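Local coordinates for TolA protein (Vibrio cholerae, PDB 4G7X), which probably links the inner-membrane TolQ-TolR proteins to the outer-membrane Pal-TolB system, its C-terminal domain also serving filamentous phage as a coreceptor, at residues Gly49-Ile54 against Pro116-Gln121; Gln57-Asn62 against Lys106-Gln111; Val76-Ile81 against Gly90-Leu95. One frame throughout, in Å; residues are numbered along the deposited sequence. Where two conformers were deposited one is given.

Contact 1 of 3, residues Gly49-Ile54 against Pro116-Gln121; sequences GRYGAI and PLPKDQ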
loop_
_atom_site.group_PDB
_atom_site.type_symbol
_atom_site.label_atom_id
_atom_site.label_comp_id
_atom_site.label_asym_id
_atom_site.label_seq_id
_atom_site.Cartn_x
_atom_site.Cartn_y
_atom_site.Cartn_z
ATOM N N GLY B 49 2.920 -7.809 -17.724
ATOM C CA GLY B 49 3.134 -9.193 -17.317
ATOM C C GLY B 49 4.452 -9.369 -16.581
ATOM O O GLY B 49 4.503 -10.030 -15.540
ATOM N N ARG B 50 5.510 -8.756 -17.112
ATOM C CA ARG B 50 6.854 -8.888 -16.548
ATOM C C ARG B 50 6.954 -8.255 -15.159
ATOM O O ARG B 50 7.437 -8.892 -14.218
ATOM C CB ARG B 50 7.908 -8.300 -17.495
ATOM C CG ARG B 50 9.335 -8.672 -17.122
ATOM C CD ARG B 50 10.349 -8.255 -18.175
ATOM N NE ARG B 50 10.479 -6.804 -18.304
ATOM C CZ ARG B 50 11.216 -6.028 -17.512
ATOM N NH1 ARG B 50 11.899 -6.545 -16.493
ATOM N NH2 ARG B 50 11.259 -4.722 -17.730
ATOM N N TYR B 51 6.488 -7.015 -15.034
ATOM C CA TYR B 51 6.500 -6.336 -13.737
ATOM C C TYR B 51 5.509 -6.943 -12.753
ATOM O O TYR B 51 5.803 -7.037 -11.563
ATOM C CB TYR B 51 6.301 -4.826 -13.893
ATOM C CG TYR B 51 7.570 -4.114 -14.302
ATOM C CD1 TYR B 51 8.497 -3.697 -13.346
ATOM C CD2 TYR B 51 7.856 -3.875 -15.645
ATOM C CE1 TYR B 51 9.672 -3.059 -13.715
ATOM C CE2 TYR B 51 9.022 -3.231 -16.024
ATOM C CZ TYR B 51 9.926 -2.827 -15.057
ATOM O OH TYR B 51 11.088 -2.192 -15.433
ATOM N N GLY B 52 4.353 -7.375 -13.251
ATOM C CA GLY B 52 3.392 -8.113 -12.428
ATOM C C GLY B 52 4.040 -9.304 -11.740
ATOM O O GLY B 52 3.833 -9.533 -10.547
ATOM N N ALA B 53 4.823 -10.068 -12.499
ATOM C CA ALA B 53 5.551 -11.213 -11.955
ATOM C C ALA B 53 6.614 -10.794 -10.935
ATOM O O ALA B 53 6.791 -11.460 -9.915
ATOM C CB ALA B 53 6.172 -12.028 -13.080
ATOM N N ILE B 54 7.313 -9.691 -11.209
ATOM C CA ILE B 54 8.290 -9.144 -10.266
ATOM C C ILE B 54 7.603 -8.784 -8.944
ATOM O O ILE B 54 8.089 -9.150 -7.868
ATOM C CB ILE B 54 9.049 -7.930 -10.858
ATOM C CG1 ILE B 54 10.000 -8.394 -11.972
ATOM C CG2 ILE B 54 9.825 -7.189 -9.774
ATOM C CD1 ILE B 54 10.547 -7.282 -12.848
ATOM N N PRO B 116 9.663 -1.948 -8.292
ATOM C CA PRO B 116 10.369 -1.317 -9.410
ATOM C C PRO B 116 9.437 -0.793 -10.505
ATOM O O PRO B 116 8.346 -1.331 -10.706
ATOM C CB PRO B 116 11.245 -2.448 -9.964
ATOM C CG PRO B 116 11.325 -3.468 -8.872
ATOM C CD PRO B 116 10.008 -3.375 -8.162
ATOM N N LEU B 117 9.880 0.263 -11.185
ATOM C CA LEU B 117 9.196 0.805 -12.360
ATOM C C LEU B 117 10.187 0.969 -13.509
ATOM O O LEU B 117 11.377 1.188 -13.269
ATOM C CB LEU B 117 8.568 2.165 -12.050
ATOM C CG LEU B 117 7.341 2.247 -11.142
ATOM C CD1 LEU B 117 7.028 3.712 -10.875
ATOM C CD2 LEU B 117 6.132 1.551 -11.746
ATOM N N PRO B 118 9.703 0.868 -14.761
ATOM C CA PRO B 118 10.596 1.122 -15.893
ATOM C C PRO B 118 10.916 2.606 -16.028
ATOM O O PRO B 118 10.095 3.454 -15.666
ATOM C CB PRO B 118 9.778 0.644 -17.094
ATOM C CG PRO B 118 8.359 0.789 -16.667
ATOM C CD PRO B 118 8.354 0.464 -15.200
ATOM N N LYS B 119 12.105 2.909 -16.540
ATOM C CA LYS B 119 12.517 4.290 -16.757
ATOM C C LYS B 119 11.971 4.814 -18.082
ATOM O O LYS B 119 12.075 4.143 -19.113
ATOM C CB LYS B 119 14.043 4.409 -16.721
ATOM N N ASP B 120 11.375 6.005 -18.034
ATOM C CA ASP B 120 10.854 6.704 -19.219
ATOM C C ASP B 120 9.875 5.871 -20.060
ATOM O O ASP B 120 9.936 5.872 -21.293
ATOM C CB ASP B 120 12.005 7.245 -20.082
ATOM N N GLN B 121 8.976 5.163 -19.382
ATOM C CA GLN B 121 7.897 4.433 -20.047
ATOM C C GLN B 121 6.567 4.769 -19.369
ATOM O O GLN B 121 5.980 3.914 -18.698
ATOM C CB GLN B 121 8.161 2.923 -20.024
ATOM C CG GLN B 121 9.309 2.471 -20.915
ATOM C CD GLN B 121 9.671 1.007 -20.735
ATOM O OE1 GLN B 121 8.842 0.185 -20.335
ATOM N NE2 GLN B 121 10.918 0.670 -21.042
HETATM O O HOH W 1 13.012 -1.615 -13.602
#
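Tyr51 reaches from its helix onto Pro116 and Pro118, taking Pro118 CD over one face of its ring. This CH-pi contact puts Pro118 CD 4.0 Å from the centroid of the Tyr51 ring and 24° off its normal, displaced toward the phenol end so that it comes within 3.6 Å of Tyr51 CZ. The hydroxyl reaches a little further, and Tyr51 OH lies 3.5 Å from Pro118 CB. Along the CD1-CE1 side of the ring, Tyr51 CE1 meets Pro116 CB at 4.1 Å, and Pro116 O approaches Tyr51 CD1 obliquely. One turn along the helix, Ile54 adds a branch, its CG2 lying 4.1 Å from Pro116 CG. The extended run through Pro116 and Pro118 leads from strand 115-116 to helix 122-128, whose N-cap is Gln121, and lies along the long helix 38-62 of the TolA C-terminal domain. No direct hydrogen bond joins the two segments; a water in the plane of the phenol spans them instead, 2.7 Å from Tyr51 OH and donating to Leu117 O. With CG anti to the carbonyl carbon (chi1 -80°), the Tyr51 ring leaves its helix toward the prolines. Farther out, Tyr51 CD2 lies over one face of the Arg50 guanidinium, offset toward its rim, and Arg50 NE is salt-bridged to Glu47. Leu128 packs on both Tyr51 and Pro118, while Tyr55 OH is hydrogen-bonded to Pro116 O.

Contact 2 of 3, residues Gln57-Asn62 against Lys106-Gln111; sequences QLIRQN and KRAVAQ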
loop_
_atom_site.group_PDB
_atom_site.type_symbol
_atom_site.label_atom_id
_atom_site.label_comp_id
_atom_site.label_asym_id
_atom_site.label_seq_id
_atom_site.Cartn_x
_atom_site.Cartn_y
_atom_site.Cartn_z
ATOM N N GLN B 57 6.489 -11.886 -6.921
ATOM C CA GLN B 57 7.659 -12.485 -6.275
ATOM C C GLN B 57 8.086 -11.706 -5.030
ATOM O O GLN B 57 8.405 -12.304 -4.001
ATOM C CB GLN B 57 8.821 -12.624 -7.273
ATOM C CG GLN B 57 10.170 -13.009 -6.668
ATOM C CD GLN B 57 10.218 -14.423 -6.111
ATOM O OE1 GLN B 57 9.409 -15.280 -6.467
ATOM N NE2 GLN B 57 11.182 -14.674 -5.234
ATOM N N LEU B 58 8.076 -10.377 -5.116
ATOM C CA LEU B 58 8.420 -9.544 -3.960
ATOM C C LEU B 58 7.477 -9.801 -2.787
ATOM O O LEU B 58 7.916 -9.875 -1.637
ATOM C CB LEU B 58 8.429 -8.058 -4.327
ATOM C CG LEU B 58 9.621 -7.580 -5.165
ATOM C CD1 LEU B 58 9.371 -6.176 -5.693
ATOM C CD2 LEU B 58 10.917 -7.641 -4.368
ATOM N N ILE B 59 6.190 -9.949 -3.086
ATOM C CA ILE B 59 5.191 -10.236 -2.057
ATOM C C ILE B 59 5.407 -11.638 -1.486
ATOM O O ILE B 59 5.413 -11.823 -0.267
ATOM C CB ILE B 59 3.756 -10.068 -2.605
ATOM C CG1 ILE B 59 3.526 -8.609 -3.013
ATOM C CG2 ILE B 59 2.722 -10.513 -1.574
ATOM C CD1 ILE B 59 2.357 -8.401 -3.948
ATOM N N ARG B 60 5.617 -12.613 -2.370
ATOM C CA ARG B 60 5.846 -14.001 -1.959
ATOM C C ARG B 60 7.063 -14.163 -1.045
ATOM O O ARG B 60 7.020 -14.937 -0.085
ATOM C CB ARG B 60 5.968 -14.919 -3.182
ATOM C CG ARG B 60 4.631 -15.316 -3.790
ATOM C CD ARG B 60 4.777 -16.440 -4.810
ATOM N NE ARG B 60 5.241 -15.956 -6.110
ATOM C CZ ARG B 60 6.479 -16.101 -6.576
ATOM N NH1 ARG B 60 6.796 -15.621 -7.768
ATOM N NH2 ARG B 60 7.401 -16.731 -5.856
ATOM N N GLN B 61 8.134 -13.428 -1.334
ATOM C CA GLN B 61 9.352 -13.455 -0.514
ATOM C C GLN B 61 9.122 -13.025 0.936
ATOM O O GLN B 61 9.831 -13.472 1.838
ATOM C CB GLN B 61 10.437 -12.577 -1.138
ATOM C CG GLN B 61 11.164 -13.223 -2.304
ATOM C CD GLN B 61 12.284 -12.358 -2.849
ATOM O OE1 GLN B 61 13.326 -12.868 -3.263
ATOM N NE2 GLN B 61 12.079 -11.043 -2.847
ATOM N N ASN B 62 8.138 -12.155 1.148
ATOM C CA ASN B 62 7.833 -11.633 2.477
ATOM C C ASN B 62 6.735 -12.419 3.183
ATOM O O ASN B 62 6.499 -12.240 4.378
ATOM C CB ASN B 62 7.439 -10.157 2.384
ATOM C CG ASN B 62 8.593 -9.270 1.965
ATOM O OD1 ASN B 62 8.496 -8.527 0.990
ATOM N ND2 ASN B 62 9.697 -9.342 2.700
ATOM N N LYS B 106 -1.566 -9.132 3.179
ATOM C CA LYS B 106 -1.578 -7.714 3.540
ATOM C C LYS B 106 -0.291 -7.307 4.245
ATOM O O LYS B 106 0.331 -6.307 3.883
ATOM C CB LYS B 106 -2.792 -7.372 4.401
ATOM C CG LYS B 106 -4.077 -7.210 3.608
ATOM C CD LYS B 106 -5.272 -7.081 4.534
ATOM C CE LYS B 106 -5.094 -5.941 5.522
ATOM N NZ LYS B 106 -6.142 -5.992 6.577
ATOM N N ARG B 107 0.119 -8.088 5.238
ATOM C CA ARG B 107 1.375 -7.811 5.924
ATOM C C ARG B 107 2.568 -7.922 4.972
ATOM O O ARG B 107 3.463 -7.075 4.998
ATOM C CB ARG B 107 1.564 -8.722 7.138
ATOM C CG ARG B 107 2.993 -8.717 7.656
ATOM C CD ARG B 107 3.078 -8.908 9.159
ATOM N NE ARG B 107 2.391 -7.858 9.911
ATOM C CZ ARG B 107 2.857 -7.332 11.041
ATOM N NH1 ARG B 107 2.174 -6.395 11.682
ATOM N NH2 ARG B 107 4.022 -7.739 11.527
ATOM N N ALA B 108 2.568 -8.957 4.129
ATOM C CA ALA B 108 3.648 -9.175 3.160
ATOM C C ALA B 108 3.801 -7.989 2.204
ATOM O O ALA B 108 4.918 -7.534 1.947
ATOM C CB ALA B 108 3.428 -10.471 2.391
ATOM N N VAL B 109 2.676 -7.468 1.716
ATOM C CA VAL B 109 2.683 -6.290 0.847
ATOM C C VAL B 109 3.215 -5.078 1.618
ATOM O O VAL B 109 4.023 -4.314 1.091
ATOM C CB VAL B 109 1.286 -6.009 0.237
ATOM C CG1 VAL B 109 1.255 -4.686 -0.516
ATOM C CG2 VAL B 109 0.865 -7.135 -0.697
ATOM N N ALA B 110 2.790 -4.932 2.876
ATOM C CA ALA B 110 3.250 -3.826 3.720
ATOM C C ALA B 110 4.748 -3.893 4.021
ATOM O O ALA B 110 5.345 -2.899 4.440
ATOM C CB ALA B 110 2.452 -3.786 5.016
ATOM N N GLN B 111 5.351 -5.059 3.799
ATOM C CA GLN B 111 6.765 -5.273 4.104
ATOM C C GLN B 111 7.691 -5.161 2.890
ATOM O O GLN B 111 8.910 -5.237 3.034
ATOM C CB GLN B 111 6.963 -6.620 4.801
ATOM C CG GLN B 111 6.604 -6.610 6.280
ATOM C CD GLN B 111 6.641 -7.997 6.898
ATOM O OE1 GLN B 111 6.354 -8.991 6.230
ATOM N NE2 GLN B 111 6.999 -8.072 8.170
HETATM O O HOH W 2 5.004 -11.048 6.294
#
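Ile59 lies side by side with Val109, both side chains pointing the same way, and its CD1 meets Val109 CG2 at 3.8 Å. That methyl of Val109 is anti to its carbonyl carbon (chi1 173° places the other branch opposite the backbone N), which turns CG2 to Ile59. The second branch of Ile59 spreads to the neighbouring residue, with Ile59 CG2 4.0 Å from Ala108 CB. The small Ala108 methyl also rests 3.6 Å from the backbone atom Ile59 O, allowing helices 38-62 and 99-110 to approach to 8.1 Å between the axes of their short segments, crossing at 112°. Near the end of the first helix, Asn62 CB packs on Ala108 O at 3.7 Å. Beyond it the extended Gln111 side chain reaches toward Asn62; a water donates to Asn62 O at 2.7 Å, but its approach to Gln111 OE1, 2.5 Å, is suspiciously short. Leu133 and Val135 of strand 130-135 pack on Ile59, and Leu89 packs on Val109, so the helix pair sits on the sheet; Lys106 and Arg107 reach acidic side chains of another protein chain. Without a direct hydrogen bond between the segments, their association rests on apolar packing, with a probable water bridge beside Asn62.

Contact 3 of 3, residues Val76-Ile81 against Gly90-Leu95; sequences VNLKLI and GSLTVL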
loop_
_atom_site.group_PDB
_atom_site.type_symbol
_atom_site.label_atom_id
_atom_site.label_comp_id
_atom_site.label_asym_id
_atom_site.label_seq_id
_atom_site.Cartn_x
_atom_site.Cartn_y
_atom_site.Cartn_z
ATOM N N VAL B 76 -5.569 -9.635 -5.183
ATOM C CA VAL B 76 -5.491 -8.267 -4.681
ATOM C C VAL B 76 -5.374 -7.254 -5.812
ATOM O O VAL B 76 -5.011 -7.592 -6.938
ATOM C CB VAL B 76 -4.303 -8.075 -3.705
ATOM C CG1 VAL B 76 -4.460 -8.966 -2.478
ATOM C CG2 VAL B 76 -2.972 -8.322 -4.404
ATOM N N ASN B 77 -5.704 -6.009 -5.500
ATOM C CA ASN B 77 -5.364 -4.900 -6.364
ATOM C C ASN B 77 -4.373 -4.016 -5.627
ATOM O O ASN B 77 -4.572 -3.699 -4.447
ATOM C CB ASN B 77 -6.611 -4.107 -6.742
ATOM C CG ASN B 77 -6.279 -2.805 -7.440
ATOM O OD1 ASN B 77 -6.181 -1.757 -6.801
ATOM N ND2 ASN B 77 -6.069 -2.868 -8.748
ATOM N N LEU B 78 -3.300 -3.653 -6.325
ATOM C CA LEU B 78 -2.308 -2.709 -5.824
ATOM C C LEU B 78 -2.472 -1.369 -6.512
ATOM O O LEU B 78 -2.552 -1.299 -7.740
ATOM C CB LEU B 78 -0.891 -3.202 -6.113
ATOM C CG LEU B 78 -0.221 -4.234 -5.214
ATOM C CD1 LEU B 78 -0.971 -5.550 -5.277
ATOM C CD2 LEU B 78 1.226 -4.406 -5.645
ATOM N N LYS B 79 -2.517 -0.310 -5.715
ATOM C CA LYS B 79 -2.348 1.035 -6.238
ATOM C C LYS B 79 -1.000 1.528 -5.736
ATOM O O LYS B 79 -0.738 1.529 -4.531
ATOM C CB LYS B 79 -3.522 1.945 -5.877
ATOM C CG LYS B 79 -4.771 1.536 -6.650
ATOM C CD LYS B 79 -5.996 2.374 -6.356
ATOM C CE LYS B 79 -7.092 2.066 -7.366
ATOM N NZ LYS B 79 -7.587 0.661 -7.294
ATOM N N LEU B 80 -0.133 1.884 -6.679
ATOM C CA LEU B 80 1.256 2.216 -6.386
ATOM C C LEU B 80 1.508 3.678 -6.673
ATOM O O LEU B 80 0.933 4.238 -7.606
ATOM C CB LEU B 80 2.203 1.352 -7.226
ATOM C CG LEU B 80 2.154 -0.166 -7.027
ATOM C CD1 LEU B 80 3.127 -0.833 -7.982
ATOM C CD2 LEU B 80 2.472 -0.543 -5.584
ATOM N N ILE B 81 2.374 4.284 -5.867
ATOM C CA ILE B 81 2.708 5.700 -5.999
ATOM C C ILE B 81 4.167 5.833 -6.427
ATOM O O ILE B 81 5.060 5.409 -5.699
ATOM C CB ILE B 81 2.484 6.465 -4.673
ATOM C CG1 ILE B 81 1.030 6.321 -4.184
ATOM C CG2 ILE B 81 2.863 7.934 -4.839
ATOM C CD1 ILE B 81 0.784 6.801 -2.762
ATOM N N GLY B 90 0.486 2.525 -2.301
ATOM C CA GLY B 90 -0.529 3.532 -2.009
ATOM C C GLY B 90 -1.708 2.902 -1.294
ATOM O O GLY B 90 -2.082 3.320 -0.197
ATOM N N SER B 91 -2.311 1.899 -1.923
ATOM C CA SER B 91 -3.364 1.120 -1.271
ATOM C C SER B 91 -3.407 -0.319 -1.759
ATOM O O SER B 91 -2.978 -0.620 -2.873
ATOM C CB SER B 91 -4.734 1.779 -1.448
ATOM O OG SER B 91 -5.114 1.798 -2.811
ATOM N N LEU B 92 -3.920 -1.202 -0.905
ATOM C CA LEU B 92 -4.105 -2.611 -1.229
ATOM C C LEU B 92 -5.570 -2.966 -1.033
ATOM O O LEU B 92 -6.131 -2.723 0.036
ATOM C CB LEU B 92 -3.231 -3.484 -0.320
ATOM C CG LEU B 92 -3.101 -4.987 -0.608
ATOM C CD1 LEU B 92 -4.395 -5.740 -0.329
ATOM C CD2 LEU B 92 -2.626 -5.241 -2.028
ATOM N N THR B 93 -6.190 -3.521 -2.069
ATOM C CA THR B 93 -7.571 -3.985 -1.976
ATOM C C THR B 93 -7.593 -5.500 -2.087
ATOM O O THR B 93 -7.100 -6.059 -3.068
ATOM C CB THR B 93 -8.466 -3.355 -3.060
ATOM O OG1 THR B 93 -8.408 -1.931 -2.949
ATOM C CG2 THR B 93 -9.918 -3.793 -2.888
ATOM N N VAL B 94 -8.142 -6.157 -1.070
ATOM C CA VAL B 94 -8.323 -7.603 -1.104
ATOM C C VAL B 94 -9.602 -7.896 -1.884
ATOM O O VAL B 94 -10.695 -7.502 -1.467
ATOM C CB VAL B 94 -8.388 -8.206 0.315
ATOM C CG1 VAL B 94 -8.725 -9.688 0.254
ATOM C CG2 VAL B 94 -7.072 -8.002 1.046
ATOM N N LEU B 95 -9.460 -8.569 -3.022
ATOM C CA LEU B 95 -10.601 -8.833 -3.903
ATOM C C LEU B 95 -11.355 -10.092 -3.472
ATOM O O LEU B 95 -12.571 -10.048 -3.256
ATOM C CB LEU B 95 -10.155 -8.897 -5.370
ATOM C CG LEU B 95 -9.473 -7.623 -5.888
ATOM C CD1 LEU B 95 -8.860 -7.861 -7.260
ATOM C CD2 LEU B 95 -10.438 -6.444 -5.928
HETATM O O HOH W 3 -6.136 -0.792 -4.006
#
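In the conformer given, Leu92 CD2 fits between Val76 and Leu78, 3.7 Å from both Val76 CB and Leu78 CD1, on the face of the sheet that also carries Val94. With CG opposite the backbone N (chi1 -171°), this copy of Leu92 leans toward the neighbouring strand. Thr105 of helix 99-110 packs on Val76 and Phe115 on Leu78, so this face belongs to the interior. Asn77 and Thr93 exchange two backbone hydrogen bonds, Asn77 N to Thr93 O at 2.8 Å and Thr93 N to Asn77 O at 2.9 Å. Lys79 N gives a nearly straight bond to Ser91 O, 178° at the hydrogen. Lys79 O accepts two N-H groups, from Gly90 N at 2.7 Å and from Ser91 N at 3.1 Å. On the other face, one water donates to Asn77 OD1 and is hydrogen-bonded to Ser91 OG and Thr93 OG1, while Lys79 NZ donates to Asn77 OD1 from above the carbonyl plane. Thr93 OG1 is bonded to a polar side chain of another protein chain, whose strand pairs antiparallel with residues 91-93 and extends the sheet. The strands form an antiparallel beta hairpin with a classic beta bulge at Gly90 and Ser91 opposite Lys79.

Contacts 1 and 2 both use helix 38-62, with centres about 17 Å apart, and meet where Pro116 CD packs on Leu58 CD1 at 3.8 Å. Contact 1 is a surface contact of aromatic and proline packing against an irregular loop; contact 2 is more buried and aliphatic, pairing two helices. A water lies between the segments in all three, but only contact 3 adds direct hydrogen bonds between them, and it has one buried apolar face and one polar face. It adjoins contact 2: in the conformer given, Lys106 CG packs on Val94 CG2. Contacts 2 and 3 also supply residues to the interface with another protein chain, whereas contact 1 does not touch that partner.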